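Local coordinates for protein purine nucleoside phosphorylase (Schistosoma mansoni, PDB 5KO5) that probably catalyses the reversible phosphorolysis of purine nucleosides to the free base and ribose 1-phosphate, and holds cytosine in its base pocket in this crystal, at residues P162-A167 and I229-G234; V112-N117 and K236-S241; Y194-G199 and T223-I228. All blocks are in the same frame, centred on the assembly; numbering follows the deposited sequence.

Interaction 1: P162-A167 and I229-G234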
loop_
_atom_site.group_PDB
_atom_site.type_symbol
_atom_site.label_atom_id
_atom_site.label_comp_id
_atom_site.label_asym_id
_atom_site.label_seq_id
_atom_site.Cartn_x
_atom_site.Cartn_y
_atom_site.Cartn_z
ATOM N N PRO A 162 -1.575 14.197 -12.467
ATOM C CA PRO A 162 -0.496 14.212 -13.464
ATOM C C PRO A 162 -0.438 12.906 -14.234
ATOM O O PRO A 162 -0.669 11.827 -13.682
ATOM C CB PRO A 162 0.777 14.385 -12.633
ATOM C CG PRO A 162 0.350 14.664 -11.249
ATOM C CD PRO A 162 -1.071 14.243 -11.087
ATOM N N ASP A 163 -0.098 13.019 -15.512
ATOM C CA ASP A 163 0.258 11.876 -16.336
ATOM C C ASP A 163 1.751 11.618 -16.203
ATOM O O ASP A 163 2.559 12.551 -16.227
ATOM C CB ASP A 163 -0.075 12.181 -17.795
ATOM C CG ASP A 163 0.527 11.182 -18.740
ATOM O OD1 ASP A 163 -0.025 10.076 -18.865
ATOM O OD2 ASP A 163 1.565 11.501 -19.354
ATOM N N LEU A 164 2.117 10.345 -16.061
ATOM C CA LEU A 164 3.508 9.961 -15.856
ATOM C C LEU A 164 4.143 9.342 -17.090
ATOM O O LEU A 164 5.254 8.801 -16.994
ATOM C CB LEU A 164 3.612 9.005 -14.668
ATOM C CG LEU A 164 3.081 9.565 -13.348
ATOM C CD1 LEU A 164 3.173 8.508 -12.265
ATOM C CD2 LEU A 164 3.862 10.807 -12.926
ATOM N N SER A 165 3.467 9.420 -18.241
ATOM C CA SER A 165 3.944 8.779 -19.465
ATOM C C SER A 165 5.289 9.329 -19.917
ATOM O O SER A 165 6.050 8.623 -20.588
ATOM C CB SER A 165 2.913 8.953 -20.581
ATOM O OG SER A 165 1.672 8.374 -20.216
ATOM N N ASN A 166 5.597 10.581 -19.579
ATOM C CA ASN A 166 6.871 11.197 -19.933
ATOM C C ASN A 166 7.631 11.641 -18.689
ATOM O O ASN A 166 8.368 12.631 -18.717
ATOM C CB ASN A 166 6.683 12.355 -20.913
ATOM C CG ASN A 166 5.941 11.938 -22.169
ATOM O OD1 ASN A 166 4.973 12.582 -22.576
ATOM N ND2 ASN A 166 6.385 10.848 -22.784
ATOM N N ALA A 167 7.468 10.902 -17.593
ATOM C CA ALA A 167 8.158 11.243 -16.354
ATOM C C ALA A 167 9.666 11.119 -16.502
ATOM O O ALA A 167 10.410 11.906 -15.907
ATOM C CB ALA A 167 7.666 10.341 -15.228
ATOM N N ILE A 229 7.017 14.230 -7.834
ATOM C CA ILE A 229 6.929 15.647 -7.482
ATOM C C ILE A 229 7.532 16.502 -8.587
ATOM O O ILE A 229 6.970 17.540 -8.960
ATOM C CB ILE A 229 7.574 15.918 -6.106
ATOM C CG1 ILE A 229 6.843 15.144 -5.002
ATOM C CG2 ILE A 229 7.558 17.427 -5.811
ATOM C CD1 ILE A 229 5.324 15.405 -4.924
ATOM N N ALA A 230 8.665 16.068 -9.144
ATOM C CA ALA A 230 9.288 16.800 -10.245
ATOM C C ALA A 230 8.368 16.842 -11.463
ATOM O O ALA A 230 8.144 17.912 -12.052
ATOM C CB ALA A 230 10.627 16.152 -10.602
ATOM N N CYS A 231 7.820 15.684 -11.849
ATOM C CA CYS A 231 6.929 15.622 -13.003
ATOM C C CYS A 231 5.711 16.514 -12.794
ATOM O O CYS A 231 5.277 17.222 -13.711
ATOM C CB CYS A 231 6.510 14.167 -13.220
ATOM S SG CYS A 231 5.406 13.899 -14.628
ATOM N N HIS A 232 5.168 16.511 -11.577
ATOM C CA HIS A 232 3.999 17.321 -11.268
ATOM C C HIS A 232 4.261 18.803 -11.531
ATOM O O HIS A 232 3.381 19.511 -12.035
ATOM C CB HIS A 232 3.609 17.043 -9.811
ATOM C CG HIS A 232 2.462 17.855 -9.309
ATOM N ND1 HIS A 232 2.638 18.991 -8.548
ATOM C CD2 HIS A 232 1.126 17.668 -9.409
ATOM C CE1 HIS A 232 1.455 19.479 -8.217
ATOM N NE2 HIS A 232 0.520 18.702 -8.735
ATOM N N CYS A 233 5.470 19.286 -11.224
ATOM C CA CYS A 233 5.773 20.704 -11.396
ATOM C C CYS A 233 6.606 21.002 -12.645
ATOM O O CYS A 233 7.162 22.101 -12.764
ATOM C CB CYS A 233 6.398 21.297 -10.128
ATOM S SG CYS A 233 8.093 20.778 -9.756
ATOM N N GLY A 234 6.687 20.063 -13.587
ATOM C CA GLY A 234 7.289 20.345 -14.881
ATOM C C GLY A 234 8.799 20.238 -14.967
ATOM O O GLY A 234 9.387 20.754 -15.927
#
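Cys231 points its thiol into the bend of the loop 162-167, where SG lies 3.5 Å from the carbonyl O of Asp163 and 3.9 Å from Leu164 CD2. SG stands anti to its own backbone N (chi1 -180°), which carries the sulfur off the helix side toward the loop. Ala167 touches the same sulfur, its CA 4.2 Å from SG and its CB slightly farther away, and the loop thus meets SG with a carbonyl, a leucine methyl and an alanine. Next to Cys231 on the helix, His232 receives Pro162: the CG of the proline lies 3.6 Å from CD2 of the imidazole, at the edge of the ring and in its plane, and the two side chains cross obliquely. The adjacent ring atom, His232 NE2, is hydrogen-bonded to Asn153 OD1. Both Cys231 and His232 belong to the last turn of helix 224-232, which ends in a Schellman motif: Gly234, with positive phi, is the C-prime residue, its N bonded to Cys231 O at 3.2 Å, while Ile235 N reaches back to Ala230 O. The loop has its own internal ties. Ser165 OG donates to the syn lone pair of Asp163 OD1 at 2.8 Å, and Ala167 N bonds to Leu164 O at 3.1 Å. The loop also touches the second subunit: Pro162 packs on Pro200 and Leu164 on Thr201 of that neighbouring chain, and Asp163 OD1 receives a weak hydrogen bond from its Ile257 N.

Interaction 2: V112-N117 and K236-S241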
loop_
_atom_site.group_PDB
_atom_site.type_symbol
_atom_site.label_atom_id
_atom_site.label_comp_id
_atom_site.label_asym_id
_atom_site.label_seq_id
_atom_site.Cartn_x
_atom_site.Cartn_y
_atom_site.Cartn_z
ATOM N N VAL A 112 15.853 20.628 -14.736
ATOM C CA VAL A 112 16.220 19.228 -14.911
ATOM C C VAL A 112 16.712 18.706 -13.572
ATOM O O VAL A 112 17.546 19.352 -12.925
ATOM C CB VAL A 112 17.327 19.074 -15.969
ATOM C CG1 VAL A 112 17.820 17.630 -16.026
ATOM C CG2 VAL A 112 16.823 19.537 -17.334
ATOM N N LEU A 113 16.194 17.548 -13.165
ATOM C CA LEU A 113 16.598 16.867 -11.941
ATOM C C LEU A 113 17.286 15.562 -12.324
ATOM O O LEU A 113 16.706 14.743 -13.048
ATOM C CB LEU A 113 15.373 16.597 -11.070
ATOM C CG LEU A 113 15.595 15.777 -9.796
ATOM C CD1 LEU A 113 16.640 16.427 -8.880
ATOM C CD2 LEU A 113 14.263 15.628 -9.082
ATOM N N LEU A 114 18.518 15.380 -11.851
ATOM C CA LEU A 114 19.300 14.168 -12.078
ATOM C C LEU A 114 19.325 13.372 -10.783
ATOM O O LEU A 114 19.647 13.926 -9.729
ATOM C CB LEU A 114 20.741 14.523 -12.462
ATOM C CG LEU A 114 20.912 15.481 -13.647
ATOM C CD1 LEU A 114 22.394 15.764 -13.919
ATOM C CD2 LEU A 114 20.211 14.949 -14.906
ATOM N N ILE A 115 18.998 12.077 -10.859
ATOM C CA ILE A 115 18.867 11.233 -9.675
ATOM C C ILE A 115 19.648 9.943 -9.881
ATOM O O ILE A 115 19.572 9.325 -10.948
ATOM C CB ILE A 115 17.388 10.888 -9.412
ATOM C CG1 ILE A 115 16.524 12.147 -9.355
ATOM C CG2 ILE A 115 17.254 10.089 -8.115
ATOM C CD1 ILE A 115 15.031 11.850 -9.229
ATOM N N THR A 116 20.380 9.515 -8.853
ATOM C CA THR A 116 20.956 8.177 -8.843
ATOM C C THR A 116 20.460 7.424 -7.616
ATOM O O THR A 116 20.042 8.021 -6.622
ATOM C CB THR A 116 22.499 8.188 -8.861
ATOM O OG1 THR A 116 22.992 8.883 -7.703
ATOM C CG2 THR A 116 23.021 8.864 -10.125
ATOM N N ASN A 117 20.487 6.095 -7.705
ATOM C CA ASN A 117 20.105 5.255 -6.583
ATOM C C ASN A 117 20.844 3.926 -6.694
ATOM O O ASN A 117 21.434 3.607 -7.728
ATOM C CB ASN A 117 18.578 5.061 -6.495
ATOM C CG ASN A 117 17.995 4.311 -7.684
ATOM O OD1 ASN A 117 18.367 3.171 -7.967
ATOM N ND2 ASN A 117 17.049 4.941 -8.370
ATOM N N LYS A 236 12.045 18.077 -15.723
ATOM C CA LYS A 236 12.430 16.860 -16.428
ATOM C C LYS A 236 13.385 16.055 -15.557
ATOM O O LYS A 236 14.142 16.614 -14.765
ATOM C CB LYS A 236 13.112 17.220 -17.752
ATOM C CG LYS A 236 12.206 17.943 -18.732
ATOM C CD LYS A 236 12.948 18.203 -20.042
ATOM C CE LYS A 236 12.089 18.969 -21.026
ATOM N NZ LYS A 236 11.778 20.335 -20.524
ATOM N N VAL A 237 13.357 14.734 -15.717
ATOM C CA VAL A 237 14.094 13.839 -14.831
ATOM C C VAL A 237 14.921 12.849 -15.637
ATOM O O VAL A 237 14.442 12.290 -16.629
ATOM C CB VAL A 237 13.146 13.058 -13.896
ATOM C CG1 VAL A 237 13.937 12.029 -13.087
ATOM C CG2 VAL A 237 12.409 13.995 -12.968
ATOM N N LEU A 238 16.160 12.627 -15.191
ATOM C CA LEU A 238 16.967 11.473 -15.565
ATOM C C LEU A 238 17.257 10.722 -14.275
ATOM O O LEU A 238 17.761 11.321 -13.320
ATOM C CB LEU A 238 18.301 11.907 -16.177
ATOM C CG LEU A 238 19.268 10.748 -16.418
ATOM C CD1 LEU A 238 18.758 9.822 -17.523
ATOM C CD2 LEU A 238 20.653 11.272 -16.759
ATOM N N ALA A 239 16.920 9.434 -14.231
ATOM C CA ALA A 239 17.138 8.620 -13.044
ATOM C C ALA A 239 17.926 7.389 -13.450
ATOM O O ALA A 239 17.553 6.708 -14.409
ATOM C CB ALA A 239 15.805 8.197 -12.424
ATOM N N VAL A 240 19.010 7.105 -12.724
ATOM C CA VAL A 240 19.908 6.003 -13.051
ATOM C C VAL A 240 20.088 5.141 -11.812
ATOM O O VAL A 240 20.444 5.653 -10.746
ATOM C CB VAL A 240 21.272 6.527 -13.541
ATOM C CG1 VAL A 240 22.222 5.361 -13.816
ATOM C CG2 VAL A 240 21.077 7.392 -14.777
ATOM N N SER A 241 19.838 3.841 -11.947
ATOM C CA SER A 241 20.087 2.891 -10.870
ATOM C C SER A 241 21.436 2.218 -11.067
ATOM O O SER A 241 21.774 1.795 -12.174
ATOM C CB SER A 241 19.034 1.783 -10.851
ATOM O OG SER A 241 17.791 2.265 -10.382
#
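Two neighbouring parallel strands, 112-117 and 236-241, form part of the central mixed beta-sheet of the phosphorylase superfamily fold, their segment axes approaching to 4.7 Å with 13° between their directions. Bonds alternate along the pair: Leu113 N to Lys236 O, Leu238 N to Leu113 O, Ile115 N to Leu238 O, Val240 N to Ile115 O and Asn117 N to Val240 O. The first is the straightest, 171° at the hydrogen, and the last the most bent. On the face of Leu114 and Leu238, Leu114 CD2 rests 3.8 Å from Leu238 CB; Phe277 of helix 259-283 lies against Leu114, Thr116 and Val240 there. On the other face, Ile115 CD1 meets Val237 CG1 at 4.0 Å and Ile115 CB stands 4.3 Å from Ala239 CB, under Val227 of helix 224-232, which touches both Ile115 and Val237. Near the C-terminal ends of the segments the pairing turns polar. Asn117 holds CG between its backbone N and carbonyl carbon (chi1 64°), on the side of Ser241, and its ND2 is hydrogen-bonded to Thr223. Ser241 OG donates to Asn117 OD1 at 2.6 Å, in the amide plane and on a lone pair of that oxygen.

Interaction 3: Y194-G199 and T223-I228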
loop_
_atom_site.group_PDB
_atom_site.type_symbol
_atom_site.label_atom_id
_atom_site.label_comp_id
_atom_site.label_asym_id
_atom_site.label_seq_id
_atom_site.Cartn_x
_atom_site.Cartn_y
_atom_site.Cartn_z
ATOM N N TYR A 194 11.575 0.470 -13.062
ATOM C CA TYR A 194 11.923 0.480 -11.641
ATOM C C TYR A 194 10.687 0.200 -10.788
ATOM O O TYR A 194 9.690 0.926 -10.865
ATOM C CB TYR A 194 12.499 1.852 -11.291
ATOM C CG TYR A 194 12.958 2.082 -9.865
ATOM C CD1 TYR A 194 12.059 2.488 -8.884
ATOM C CD2 TYR A 194 14.308 1.982 -9.528
ATOM C CE1 TYR A 194 12.485 2.738 -7.592
ATOM C CE2 TYR A 194 14.748 2.233 -8.233
ATOM C CZ TYR A 194 13.829 2.609 -7.275
ATOM O OH TYR A 194 14.251 2.873 -6.001
ATOM N N ALA A 195 10.754 -0.834 -9.955
ATOM C CA ALA A 195 9.696 -1.075 -8.981
ATOM C C ALA A 195 10.061 -0.376 -7.685
ATOM O O ALA A 195 11.159 -0.578 -7.164
ATOM C CB ALA A 195 9.550 -2.567 -8.699
ATOM N N PHE A 196 9.123 0.413 -7.145
ATOM C CA PHE A 196 9.318 1.098 -5.870
ATOM C C PHE A 196 8.761 0.210 -4.761
ATOM O O PHE A 196 7.545 0.008 -4.670
ATOM C CB PHE A 196 8.622 2.456 -5.920
ATOM C CG PHE A 196 8.716 3.279 -4.648
ATOM C CD1 PHE A 196 9.730 3.089 -3.703
ATOM C CD2 PHE A 196 7.759 4.268 -4.407
ATOM C CE1 PHE A 196 9.774 3.868 -2.543
ATOM C CE2 PHE A 196 7.805 5.053 -3.244
ATOM C CZ PHE A 196 8.830 4.857 -2.315
ATOM N N ASN A 197 9.674 -0.368 -3.966
ATOM C CA ASN A 197 9.372 -1.043 -2.703
ATOM C C ASN A 197 9.553 -0.033 -1.585
ATOM O O ASN A 197 10.654 0.478 -1.382
ATOM C CB ASN A 197 10.375 -2.182 -2.506
ATOM C CG ASN A 197 10.367 -2.746 -1.097
ATOM O OD1 ASN A 197 9.341 -2.716 -0.414
ATOM N ND2 ASN A 197 11.511 -3.290 -0.660
ATOM N N GLY A 198 8.476 0.279 -0.870
ATOM C CA GLY A 198 8.592 1.247 0.206
ATOM C C GLY A 198 9.719 0.943 1.177
ATOM O O GLY A 198 10.347 1.856 1.708
ATOM N N GLY A 199 9.965 -0.335 1.457
ATOM C CA GLY A 199 11.061 -0.698 2.349
ATOM C C GLY A 199 10.706 -0.522 3.822
ATOM O O GLY A 199 9.567 -0.211 4.161
ATOM N N THR A 223 13.403 7.314 -5.121
ATOM C CA THR A 223 13.417 7.837 -6.486
ATOM C C THR A 223 12.029 8.165 -7.019
ATOM O O THR A 223 11.787 9.299 -7.435
ATOM C CB THR A 223 14.192 6.903 -7.411
ATOM O OG1 THR A 223 15.547 6.835 -6.938
ATOM C CG2 THR A 223 14.189 7.433 -8.841
ATOM N N VAL A 224 11.113 7.200 -7.012
ATOM C CA VAL A 224 9.758 7.404 -7.521
ATOM C C VAL A 224 9.050 8.591 -6.859
ATOM O O VAL A 224 8.406 9.377 -7.572
ATOM C CB VAL A 224 8.956 6.090 -7.484
ATOM C CG1 VAL A 224 7.467 6.336 -7.730
ATOM C CG2 VAL A 224 9.519 5.111 -8.518
ATOM N N PRO A 225 9.149 8.804 -5.541
ATOM C CA PRO A 225 8.479 9.992 -4.969
ATOM C C PRO A 225 9.018 11.289 -5.540
ATOM O O PRO A 225 8.239 12.169 -5.934
ATOM C CB PRO A 225 8.741 9.859 -3.457
ATOM C CG PRO A 225 8.937 8.351 -3.255
ATOM C CD PRO A 225 9.691 7.916 -4.489
ATOM N N GLU A 226 10.341 11.390 -5.660
ATOM C CA GLU A 226 10.942 12.607 -6.198
ATOM C C GLU A 226 10.583 12.789 -7.658
ATOM O O GLU A 226 10.322 13.920 -8.096
ATOM C CB GLU A 226 12.464 12.554 -6.051
ATOM C CG GLU A 226 12.950 12.616 -4.631
ATOM C CD GLU A 226 13.275 11.256 -4.063
ATOM O OE1 GLU A 226 12.510 10.316 -4.327
ATOM O OE2 GLU A 226 14.296 11.131 -3.347
ATOM N N VAL A 227 10.594 11.698 -8.434
ATOM C CA VAL A 227 10.203 11.752 -9.839
ATOM C C VAL A 227 8.800 12.319 -9.985
ATOM O O VAL A 227 8.537 13.147 -10.866
ATOM C CB VAL A 227 10.304 10.355 -10.483
ATOM C CG1 VAL A 227 9.691 10.374 -11.877
ATOM C CG2 VAL A 227 11.756 9.891 -10.550
ATOM N N ILE A 228 7.875 11.876 -9.130
ATOM C CA ILE A 228 6.489 12.305 -9.253
ATOM C C ILE A 228 6.350 13.778 -8.901
ATOM O O ILE A 228 5.656 14.524 -9.595
ATOM C CB ILE A 228 5.586 11.397 -8.409
ATOM C CG1 ILE A 228 5.484 10.035 -9.098
ATOM C CG2 ILE A 228 4.201 12.020 -8.188
ATOM C CD1 ILE A 228 4.770 8.952 -8.269
#
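The Phe196 ring carries Pro225 over one face: CD of the proline sits 4.1 Å from the ring centroid and 29° off its normal, a CH-pi contact. The two side chains reach toward each other tip to tip, and Pro225 CG lies 3.5 Å from Phe196 CE2. Val224 approaches the same phenyl obliquely, with its CB 3.8 Å from Phe196 CD2 and its CG1 3.9 Å from that same ring atom. The second flat group, the Tyr194 ring, is met obliquely by the CG2 methyl of this valine, which lies 3.7 Å from Tyr194 CD1 and 3.8 Å from Phe196 CB. Val224 therefore reaches both aromatic side chains, one with each methyl. The tyrosine hydroxyl extends past the valine toward the start of the helix: OH is 4.3 Å from Thr223 CB and hydrogen-bonded to Ser222 N. Thr223 occupies the N-cap position without a capping bond from its side chain. Tyr194 also stands next to the pocket that holds cytosine, several of whose residues lie on the adjoining strand 218-220. The contact thus sets the first turn of helix 224-232 against the end of strand 189-196, with 102° between their directions. Ile134 of strand 131-139 touches Tyr194, Asn139 of that strand reaches Phe196 and Val224, and Leu145 of the third subunit packs on Phe196.

How the interactions relate
Helix 224-232 ties the three contacts together: its first turn serves interaction 3, its last turn interaction 1, and the chain then passes into strand 236-246 of interaction 2. Ala230 CB packs 3.7 Å from Val237 CG2, and Ala167 CB lies 3.9 Å from Val227 CG1. Interactions 2 and 3 are joined by the hydrogen bond of Asn117 ND2 to Thr223 OG1, 2.8 Å long, with Ser241 OG 3.6 Å from Tyr194 CD2. This junction adjoins the base pocket: the side chain of Tyr194 is about 6 Å, and that of Asn117 about 7 Å, from the bound cytosine. Interaction 1 approaches Ile257 of the second subunit, a residue that lines the cytosine pocket.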